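Local coordinates for putative lipoprotein (Bacteroides fragilis, PDB 3NQI), which is of unknown function but, as a putative lipoprotein, is probably anchored to a membrane of the bacterial cell envelope, at residues T83-P88 and T151-T156; K214-A219 and E235-I240; A100-L105 and L126-R131. One frame throughout, in Å; residues are numbered along the deposited sequence.

Interaction 1: T83-P88 and T151-T156; sequences TAITTP and TLVCYT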
loop_
_atom_site.group_PDB
_atom_site.type_symbol
_atom_site.label_atom_id
_atom_site.label_comp_id
_atom_site.label_asym_id
_atom_site.label_seq_id
_atom_site.Cartn_x
_atom_site.Cartn_y
_atom_site.Cartn_z
ATOM N N THR A 83 -3.739 -3.946 5.491
ATOM C CA THR A 83 -5.121 -4.050 5.903
ATOM C C THR A 83 -5.975 -2.812 5.746
ATOM O O THR A 83 -5.603 -1.723 6.165
ATOM C CB THR A 83 -5.163 -4.421 7.362
ATOM O OG1 THR A 83 -4.405 -5.608 7.464
ATOM C CG2 THR A 83 -6.590 -4.641 7.861
ATOM N N ALA A 84 -7.125 -2.992 5.115
ATOM C CA ALA A 84 -8.151 -1.933 5.060
ATOM C C ALA A 84 -9.356 -2.398 5.869
ATOM O O ALA A 84 -9.780 -3.536 5.748
ATOM C CB ALA A 84 -8.526 -1.654 3.633
ATOM N N ILE A 85 -9.867 -1.552 6.736
ATOM C CA ILE A 85 -10.997 -1.895 7.554
ATOM C C ILE A 85 -12.137 -0.846 7.530
ATOM O O ILE A 85 -11.931 0.319 7.132
ATOM C CB ILE A 85 -10.591 -2.171 9.005
ATOM C CG1 ILE A 85 -10.057 -0.934 9.668
ATOM C CG2 ILE A 85 -9.554 -3.339 9.147
ATOM C CD1 ILE A 85 -10.707 -0.731 10.988
ATOM N N THR A 86 -13.347 -1.274 7.933
ATOM C CA THR A 86 -14.434 -0.363 8.176
ATOM C C THR A 86 -14.718 -0.482 9.646
ATOM O O THR A 86 -14.585 -1.542 10.208
ATOM C CB THR A 86 -15.715 -0.770 7.431
ATOM O OG1 THR A 86 -16.015 -2.134 7.742
ATOM C CG2 THR A 86 -15.516 -0.650 5.926
ATOM N N THR A 87 -15.040 0.625 10.268
ATOM C CA THR A 87 -15.527 0.616 11.634
ATOM C C THR A 87 -16.459 1.846 11.691
ATOM O O THR A 87 -16.327 2.728 10.876
ATOM C CB THR A 87 -14.375 0.689 12.628
ATOM O OG1 THR A 87 -14.890 0.542 13.946
ATOM C CG2 THR A 87 -13.620 2.048 12.509
ATOM N N PRO A 88 -17.425 1.869 12.595
ATOM C CA PRO A 88 -18.397 2.975 12.514
ATOM C C PRO A 88 -17.832 4.356 12.793
ATOM O O PRO A 88 -18.181 5.292 12.116
ATOM C CB PRO A 88 -19.425 2.608 13.587
ATOM C CG PRO A 88 -19.308 1.153 13.720
ATOM C CD PRO A 88 -17.873 0.830 13.535
ATOM N N THR A 151 -2.527 1.010 8.252
ATOM C CA THR A 151 -3.894 0.539 8.101
ATOM C C THR A 151 -4.790 1.624 7.557
ATOM O O THR A 151 -4.804 2.756 8.119
ATOM C CB THR A 151 -4.422 0.117 9.464
ATOM O OG1 THR A 151 -3.598 -0.911 9.949
ATOM C CG2 THR A 151 -5.894 -0.392 9.417
ATOM N N LEU A 152 -5.537 1.322 6.488
ATOM C CA LEU A 152 -6.565 2.279 5.993
ATOM C C LEU A 152 -7.880 2.015 6.681
ATOM O O LEU A 152 -8.369 0.856 6.689
ATOM C CB LEU A 152 -6.762 2.237 4.503
ATOM C CG LEU A 152 -5.660 2.843 3.690
ATOM C CD1 LEU A 152 -6.036 2.615 2.203
ATOM C CD2 LEU A 152 -5.446 4.391 4.045
ATOM N N VAL A 153 -8.473 3.079 7.235
ATOM C CA VAL A 153 -9.738 2.962 7.959
ATOM C C VAL A 153 -10.813 3.842 7.289
ATOM O O VAL A 153 -10.611 5.038 7.028
ATOM C CB VAL A 153 -9.567 3.294 9.473
ATOM C CG1 VAL A 153 -10.877 2.983 10.325
ATOM C CG2 VAL A 153 -8.327 2.545 10.083
ATOM N N CYS A 154 -11.934 3.214 6.991
ATOM C CA CYS A 154 -13.178 3.874 6.597
ATOM C C CYS A 154 -14.109 3.922 7.812
ATOM O O CYS A 154 -14.499 2.870 8.379
ATOM C CB CYS A 154 -13.841 3.078 5.503
ATOM S SG CYS A 154 -15.327 3.892 4.895
ATOM N N TYR A 155 -14.431 5.126 8.261
ATOM C CA TYR A 155 -15.390 5.316 9.373
ATOM C C TYR A 155 -16.774 5.410 8.753
ATOM O O TYR A 155 -17.157 6.420 8.180
ATOM C CB TYR A 155 -15.066 6.541 10.249
ATOM C CG TYR A 155 -13.711 6.389 10.899
ATOM C CD1 TYR A 155 -13.518 5.500 11.953
ATOM C CD2 TYR A 155 -12.623 7.069 10.415
ATOM C CE1 TYR A 155 -12.272 5.326 12.522
ATOM C CE2 TYR A 155 -11.371 6.909 10.966
ATOM C CZ TYR A 155 -11.186 6.047 12.010
ATOM O OH TYR A 155 -9.928 5.853 12.521
ATOM N N THR A 156 -17.544 4.348 8.882
ATOM C CA THR A 156 -18.772 4.282 8.100
ATOM C C THR A 156 -19.896 5.236 8.551
ATOM O O THR A 156 -20.727 5.600 7.733
ATOM C CB THR A 156 -19.248 2.856 8.013
ATOM O OG1 THR A 156 -19.453 2.359 9.340
ATOM C CG2 THR A 156 -18.210 2.030 7.275
#

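Interaction 2: K214-A219 and E235-I240; sequences KITIVA and EKVYEI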
loop_
_atom_site.group_PDB
_atom_site.type_symbol
_atom_site.label_atom_id
_atom_site.label_comp_id
_atom_site.label_asym_id
_atom_site.label_seq_id
_atom_site.Cartn_x
_atom_site.Cartn_y
_atom_site.Cartn_z
ATOM N N LYS A 214 -14.289 9.669 -6.340
ATOM C CA LYS A 214 -12.882 9.690 -5.898
ATOM C C LYS A 214 -12.720 9.098 -4.520
ATOM O O LYS A 214 -13.677 9.048 -3.710
ATOM C CB LYS A 214 -12.264 11.114 -6.062
ATOM C CG LYS A 214 -12.696 12.133 -5.074
ATOM C CD LYS A 214 -11.930 13.477 -5.267
ATOM C CE LYS A 214 -12.494 14.543 -4.339
ATOM N NZ LYS A 214 -12.065 15.898 -4.681
ATOM N N ILE A 215 -11.526 8.584 -4.282
ATOM C CA ILE A 215 -11.123 8.089 -2.971
ATOM C C ILE A 215 -10.096 9.081 -2.433
ATOM O O ILE A 215 -9.201 9.556 -3.167
ATOM C CB ILE A 215 -10.502 6.685 -3.031
ATOM C CG1 ILE A 215 -11.496 5.694 -3.690
ATOM C CG2 ILE A 215 -10.019 6.260 -1.601
ATOM C CD1 ILE A 215 -10.923 4.275 -4.060
ATOM N N THR A 216 -10.260 9.486 -1.181
ATOM C CA THR A 216 -9.291 10.397 -0.610
ATOM C C THR A 216 -8.590 9.679 0.527
ATOM O O THR A 216 -9.189 8.883 1.279
ATOM C CB THR A 216 -9.897 11.762 -0.134
ATOM O OG1 THR A 216 -10.878 11.505 0.871
ATOM C CG2 THR A 216 -10.488 12.531 -1.301
ATOM N N ILE A 217 -7.302 9.942 0.628
ATOM C CA ILE A 217 -6.468 9.298 1.664
ATOM C C ILE A 217 -5.953 10.422 2.567
ATOM O O ILE A 217 -5.271 11.329 2.131
ATOM C CB ILE A 217 -5.274 8.557 1.054
ATOM C CG1 ILE A 217 -5.717 7.529 -0.034
ATOM C CG2 ILE A 217 -4.397 7.904 2.160
ATOM C CD1 ILE A 217 -6.521 6.382 0.417
ATOM N N VAL A 218 -6.273 10.335 3.840
ATOM C CA VAL A 218 -5.945 11.363 4.800
ATOM C C VAL A 218 -4.735 10.870 5.649
ATOM O O VAL A 218 -4.879 9.887 6.409
ATOM C CB VAL A 218 -7.135 11.673 5.748
ATOM C CG1 VAL A 218 -6.751 12.888 6.663
ATOM C CG2 VAL A 218 -8.440 12.031 4.971
ATOM N N ALA A 219 -3.584 11.532 5.545
ATOM C CA ALA A 219 -2.368 11.129 6.310
ATOM C C ALA A 219 -1.843 12.231 7.252
ATOM O O ALA A 219 -1.943 13.421 6.924
ATOM C CB ALA A 219 -1.256 10.724 5.329
ATOM N N GLU A 235 -1.600 17.531 8.327
ATOM C CA GLU A 235 -2.486 16.621 7.676
ATOM C C GLU A 235 -2.423 16.873 6.208
ATOM O O GLU A 235 -2.448 18.008 5.750
ATOM C CB GLU A 235 -3.883 16.804 8.212
ATOM C CG GLU A 235 -4.866 15.838 7.658
ATOM C CD GLU A 235 -5.936 15.526 8.700
ATOM O OE1 GLU A 235 -5.584 15.193 9.870
ATOM O OE2 GLU A 235 -7.103 15.642 8.353
ATOM N N LYS A 236 -2.312 15.807 5.441
ATOM C CA LYS A 236 -2.350 15.908 4.022
ATOM C C LYS A 236 -3.351 14.892 3.408
ATOM O O LYS A 236 -3.426 13.716 3.807
ATOM C CB LYS A 236 -0.954 15.774 3.423
ATOM C CG LYS A 236 -0.959 15.998 1.936
ATOM C CD LYS A 236 0.351 16.485 1.332
ATOM C CE LYS A 236 0.144 16.691 -0.173
ATOM N NZ LYS A 236 1.405 16.810 -0.966
ATOM N N VAL A 237 -4.145 15.399 2.468
ATOM C CA VAL A 237 -5.167 14.626 1.781
ATOM C C VAL A 237 -4.681 14.312 0.359
ATOM O O VAL A 237 -4.335 15.204 -0.337
ATOM C CB VAL A 237 -6.511 15.340 1.764
ATOM C CG1 VAL A 237 -7.548 14.501 0.898
ATOM C CG2 VAL A 237 -7.037 15.493 3.193
ATOM N N TYR A 238 -4.582 13.035 -0.025
ATOM C CA TYR A 238 -4.152 12.661 -1.400
ATOM C C TYR A 238 -5.399 12.141 -2.177
ATOM O O TYR A 238 -6.235 11.472 -1.615
ATOM C CB TYR A 238 -3.103 11.550 -1.323
ATOM C CG TYR A 238 -1.793 11.952 -0.669
ATOM C CD1 TYR A 238 -1.652 11.995 0.728
ATOM C CD2 TYR A 238 -0.697 12.272 -1.438
ATOM C CE1 TYR A 238 -0.435 12.354 1.325
ATOM C CE2 TYR A 238 0.520 12.591 -0.853
ATOM C CZ TYR A 238 0.644 12.646 0.520
ATOM O OH TYR A 238 1.889 12.960 1.066
ATOM N N GLU A 239 -5.538 12.487 -3.453
ATOM C CA GLU A 239 -6.733 12.097 -4.156
ATOM C C GLU A 239 -6.468 10.983 -5.161
ATOM O O GLU A 239 -5.479 11.027 -5.861
ATOM C CB GLU A 239 -7.310 13.286 -4.913
ATOM C CG GLU A 239 -7.657 14.411 -4.056
ATOM C CD GLU A 239 -8.304 15.561 -4.879
ATOM O OE1 GLU A 239 -7.756 15.886 -5.974
ATOM O OE2 GLU A 239 -9.322 16.106 -4.439
ATOM N N ILE A 240 -7.395 10.031 -5.236
ATOM C CA ILE A 240 -7.397 9.004 -6.298
ATOM C C ILE A 240 -8.694 9.054 -7.129
ATOM O O ILE A 240 -9.785 8.781 -6.623
ATOM C CB ILE A 240 -7.239 7.608 -5.665
ATOM C CG1 ILE A 240 -5.972 7.533 -4.809
ATOM C CG2 ILE A 240 -7.243 6.481 -6.769
ATOM C CD1 ILE A 240 -5.895 6.236 -3.902
HETATM O O HOH W 1 -10.426 16.271 -7.568
#

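Interaction 3: A100-L105 and L126-R131; sequences APVGSL and LPVLYR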
loop_
_atom_site.group_PDB
_atom_site.type_symbol
_atom_site.label_atom_id
_atom_site.label_comp_id
_atom_site.label_asym_id
_atom_site.label_seq_id
_atom_site.Cartn_x
_atom_site.Cartn_y
_atom_site.Cartn_z
ATOM N N ALA A 100 2.751 7.683 14.883
ATOM C CA ALA A 100 3.926 8.159 14.174
ATOM C C ALA A 100 3.488 8.835 12.915
ATOM O O ALA A 100 2.464 8.471 12.356
ATOM C CB ALA A 100 4.930 7.031 13.872
ATOM N N PRO A 101 4.248 9.853 12.475
ATOM C CA PRO A 101 3.995 10.476 11.224
ATOM C C PRO A 101 4.803 9.817 10.090
ATOM O O PRO A 101 5.987 9.468 10.296
ATOM C CB PRO A 101 4.528 11.882 11.453
ATOM C CG PRO A 101 5.716 11.679 12.364
ATOM C CD PRO A 101 5.385 10.499 13.189
ATOM N N VAL A 102 4.196 9.744 8.896
ATOM C CA VAL A 102 4.932 9.408 7.683
ATOM C C VAL A 102 5.711 10.631 7.243
ATOM O O VAL A 102 5.455 11.777 7.687
ATOM C CB VAL A 102 3.986 8.893 6.529
ATOM C CG1 VAL A 102 3.161 7.673 7.006
ATOM C CG2 VAL A 102 3.064 9.996 6.048
ATOM N N GLY A 103 6.680 10.386 6.371
ATOM C CA GLY A 103 7.398 11.441 5.717
ATOM C C GLY A 103 6.530 11.976 4.611
ATOM O O GLY A 103 6.379 13.179 4.479
ATOM N N SER A 104 6.018 11.064 3.768
ATOM C CA SER A 104 5.078 11.407 2.697
ATOM C C SER A 104 4.507 10.122 2.120
ATOM O O SER A 104 4.988 9.031 2.416
ATOM C CB SER A 104 5.739 12.224 1.593
ATOM O OG SER A 104 6.889 11.579 1.089
ATOM N N LEU A 105 3.428 10.249 1.341
ATOM C CA LEU A 105 2.871 9.105 0.608
ATOM C C LEU A 105 3.255 9.299 -0.858
ATOM O O LEU A 105 2.469 9.113 -1.781
ATOM C CB LEU A 105 1.361 8.975 0.728
ATOM C CG LEU A 105 0.835 8.840 2.137
ATOM C CD1 LEU A 105 -0.722 8.583 2.125
ATOM C CD2 LEU A 105 1.611 7.721 2.840
ATOM N N LEU A 126 -0.607 2.591 -1.799
ATOM C CA LEU A 126 0.085 3.740 -1.171
ATOM C C LEU A 126 1.596 3.603 -1.245
ATOM O O LEU A 126 2.148 2.671 -0.734
ATOM C CB LEU A 126 -0.372 3.927 0.280
ATOM C CG LEU A 126 -1.700 4.628 0.582
ATOM C CD1 LEU A 126 -2.793 4.140 -0.245
ATOM C CD2 LEU A 126 -1.979 4.501 2.166
ATOM N N PRO A 127 2.295 4.544 -1.933
ATOM C CA PRO A 127 3.740 4.622 -1.703
ATOM C C PRO A 127 3.998 5.258 -0.351
ATOM O O PRO A 127 3.425 6.323 -0.109
ATOM C CB PRO A 127 4.222 5.542 -2.817
ATOM C CG PRO A 127 3.019 5.926 -3.591
ATOM C CD PRO A 127 1.830 5.670 -2.770
ATOM N N VAL A 128 4.702 4.606 0.598
ATOM C CA VAL A 128 4.988 5.229 1.852
ATOM C C VAL A 128 6.511 5.558 1.982
ATOM O O VAL A 128 7.363 4.700 1.727
ATOM C CB VAL A 128 4.484 4.385 3.073
ATOM C CG1 VAL A 128 4.520 5.288 4.281
ATOM C CG2 VAL A 128 3.081 3.901 2.816
ATOM N N LEU A 129 6.825 6.820 2.286
ATOM C CA LEU A 129 8.190 7.289 2.674
ATOM C C LEU A 129 8.137 7.517 4.198
ATOM O O LEU A 129 7.336 8.302 4.721
ATOM C CB LEU A 129 8.610 8.520 1.882
ATOM C CG LEU A 129 10.078 8.962 1.707
ATOM C CD1 LEU A 129 10.927 7.892 1.050
ATOM C CD2 LEU A 129 10.111 10.233 0.875
ATOM N N TYR A 130 8.946 6.755 4.917
ATOM C CA TYR A 130 8.890 6.775 6.356
ATOM C C TYR A 130 10.248 6.529 7.032
ATOM O O TYR A 130 11.241 6.305 6.371
ATOM C CB TYR A 130 7.836 5.802 6.806
ATOM C CG TYR A 130 8.062 4.340 6.514
ATOM C CD1 TYR A 130 7.875 3.817 5.251
ATOM C CD2 TYR A 130 8.420 3.456 7.526
ATOM C CE1 TYR A 130 8.122 2.450 4.958
ATOM C CE2 TYR A 130 8.629 2.086 7.260
ATOM C CZ TYR A 130 8.456 1.590 5.989
ATOM O OH TYR A 130 8.656 0.275 5.740
ATOM N N ARG A 131 10.290 6.600 8.354
ATOM C CA ARG A 131 11.558 6.543 9.079
ATOM C C ARG A 131 11.642 5.285 9.908
ATOM O O ARG A 131 10.725 4.992 10.661
ATOM C CB ARG A 131 11.685 7.763 10.005
ATOM C CG ARG A 131 11.971 9.086 9.270
ATOM C CD ARG A 131 11.684 10.323 10.142
ATOM N NE ARG A 131 10.261 10.554 10.108
ATOM C CZ ARG A 131 9.644 11.527 9.448
ATOM N NH1 ARG A 131 10.327 12.480 8.810
ATOM N NH2 ARG A 131 8.310 11.534 9.457
HETATM O O HOH W 2 8.056 7.758 9.666
#

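Interaction 1: T83-P88 and T151-T156
A parallel beta ladder joins A84-T87, in strand 78-87, to L152-Y155, in strand 148-155. A84 pairs with L152, I85 with V153, T86 with C154 and T87 with Y155. On the first strand, I85 and T87 carry the backbone bonds. I85 N reaches L152 O, and I85 O receives C154 N at 2.9 Å with an N-H...O angle of 180°. T87 N bonds to C154 O. T87 O takes T156 N at 2.8 Å, which carries the pairing one residue past the ladder. At the other end L152 N bonds to T83 O.

I85, T87, V153 and Y155 share one face. There I85 and V153 run alongside each other, with I85 CD1 3.8 Å from V153 CG1. T87 has OG1 anti to its backbone N (chi1 -174°), where it bonds to S93 O. Its CG2 lies 3.5 Å from Y155 CD1. V153 CG1 sits over one face of the Y155 ring, offset toward the rim. Y155 OH bonds to D95 and R171.

On the other face, I199 of helix 197-207 touches T86 and C154. Past the ladder, the T156 and T86 side chains cross obliquely, with T156 CG2 3.8 Å from T86 CB.

Interaction 2: K214-A219 and E235-I240
K214-A219 and E235-I240 are the two arms of an antiparallel beta hairpin. Six backbone bonds join them in three hydrogen-bonded pairs: I215 with I240, I217 with Y238, and A219 with K236. T216 with E239 and V218 with V237 are the non-hydrogen-bonded pairs between them.

On one face, I215, I217, A219, Y238 and I240 are buried, while K236 on the same face leads away from the contact. I217 and I240 meet at a slant, diagonally across the ladder, with I217 CG1 4.1 Å from I240 CD1. I124 of strand 123-132 packs against both. The Y238 ring meets the first arm with its edge. I217 O lies in the ring plane, 3.9 Å from Y238 CD1, and A219 CB is near the same plane, 4.4 Å from Y238 CE1. Y238 OH bonds to Q221 OE1 and to the backbone N of L105, which fixes the far end of the ring.

The other face is more polar. V237 CG1 approaches T216 CB at 3.8 Å. V218 CG1 lies against the carboxylate end of E235, 3.3 Å from E235 OE2. K214 and E239 form a salt bridge near the open end of the hairpin. The lysine chain runs extended beyond CG. Its NZ comes to E239 OE2 at 2.8 Å, from above the carboxylate plane and 41° out of it. A water adds a second link: it donates to E239 OE1 at 3.1 Å and accepts a weak bond from K214 NZ at 3.3 Å.

Interaction 3: A100-L105 and L126-R131
A classic beta bulge sets two loop residues, G103 and S104, opposite L129 of strand 123-132. L129 O is gripped by two donors, G103 N at 2.7 Å and S104 N at 3.2 Å. In return L129 N bonds to S104 O at 2.9 Å with an N-H...O angle of 167°. This antiparallel S104-L129 pair is a single bridge between the two segments.

Beside the bridge, apolar side chains meet on the V128 side of L129. V102 CG1 meets V128 CG1 at 3.9 Å, the two side chains crossing at about a right angle. V128 has this methyl anti to its backbone N (chi1 -166°). L105 runs alongside V128, with L105 CD2 4.1 Å from V128 CG1. L105 CD1 also reaches L126 CD2. The backbones are close here too, where L105 CA lies near P127 O.

R131 turns back to the loop, with its chain bent at chi3 (-80°). Its NH2 donates to P101 O at 3.2 Å. The carbonyl oxygen lies close to the guanidinium plane, but the donor stands well above the plane of the P101 carbonyl. A water adds a second P101-R131 link: it donates to P101 O, at 2.8 Å from that atom, and accepts from R131 N.

Further out, N226 OD1 takes R131 NE and N222 O takes R131 NH2, so two more acceptors hold the guanidinium in place. The V102 backbone bonds to Q220, in strand 214-221, and to N222 just past its end. Strand 123-132 also pairs with strand 186-195, through L126, V128 and Y130. The Y130 ring leads away from the loop, and its OH bonds to S190 OG.

In the fold
Along the chain, interaction 3 is nested inside the loop that interaction 1 closes, and interaction 2 follows both. The centres of interactions 1 and 2 lie about 14 Å apart. Those of interactions 2 and 3 are about 13 Å apart, and those of interactions 1 and 3 about 19 Å. Strand 165-174 lies between the strand pairs of interactions 1 and 2: it pairs with strand 148-155 and with strand 214-221. Strand 186-195 likewise links strand 78-87 to strand 123-132 of interaction 3. L152 CD2 touches I217 CG2 at 4.1 Å and L126 CD2 at 3.9 Å, and I217 CG2 touches L105 CD1. Distant parts of the chain thus meet in one apolar core in this part of the fold.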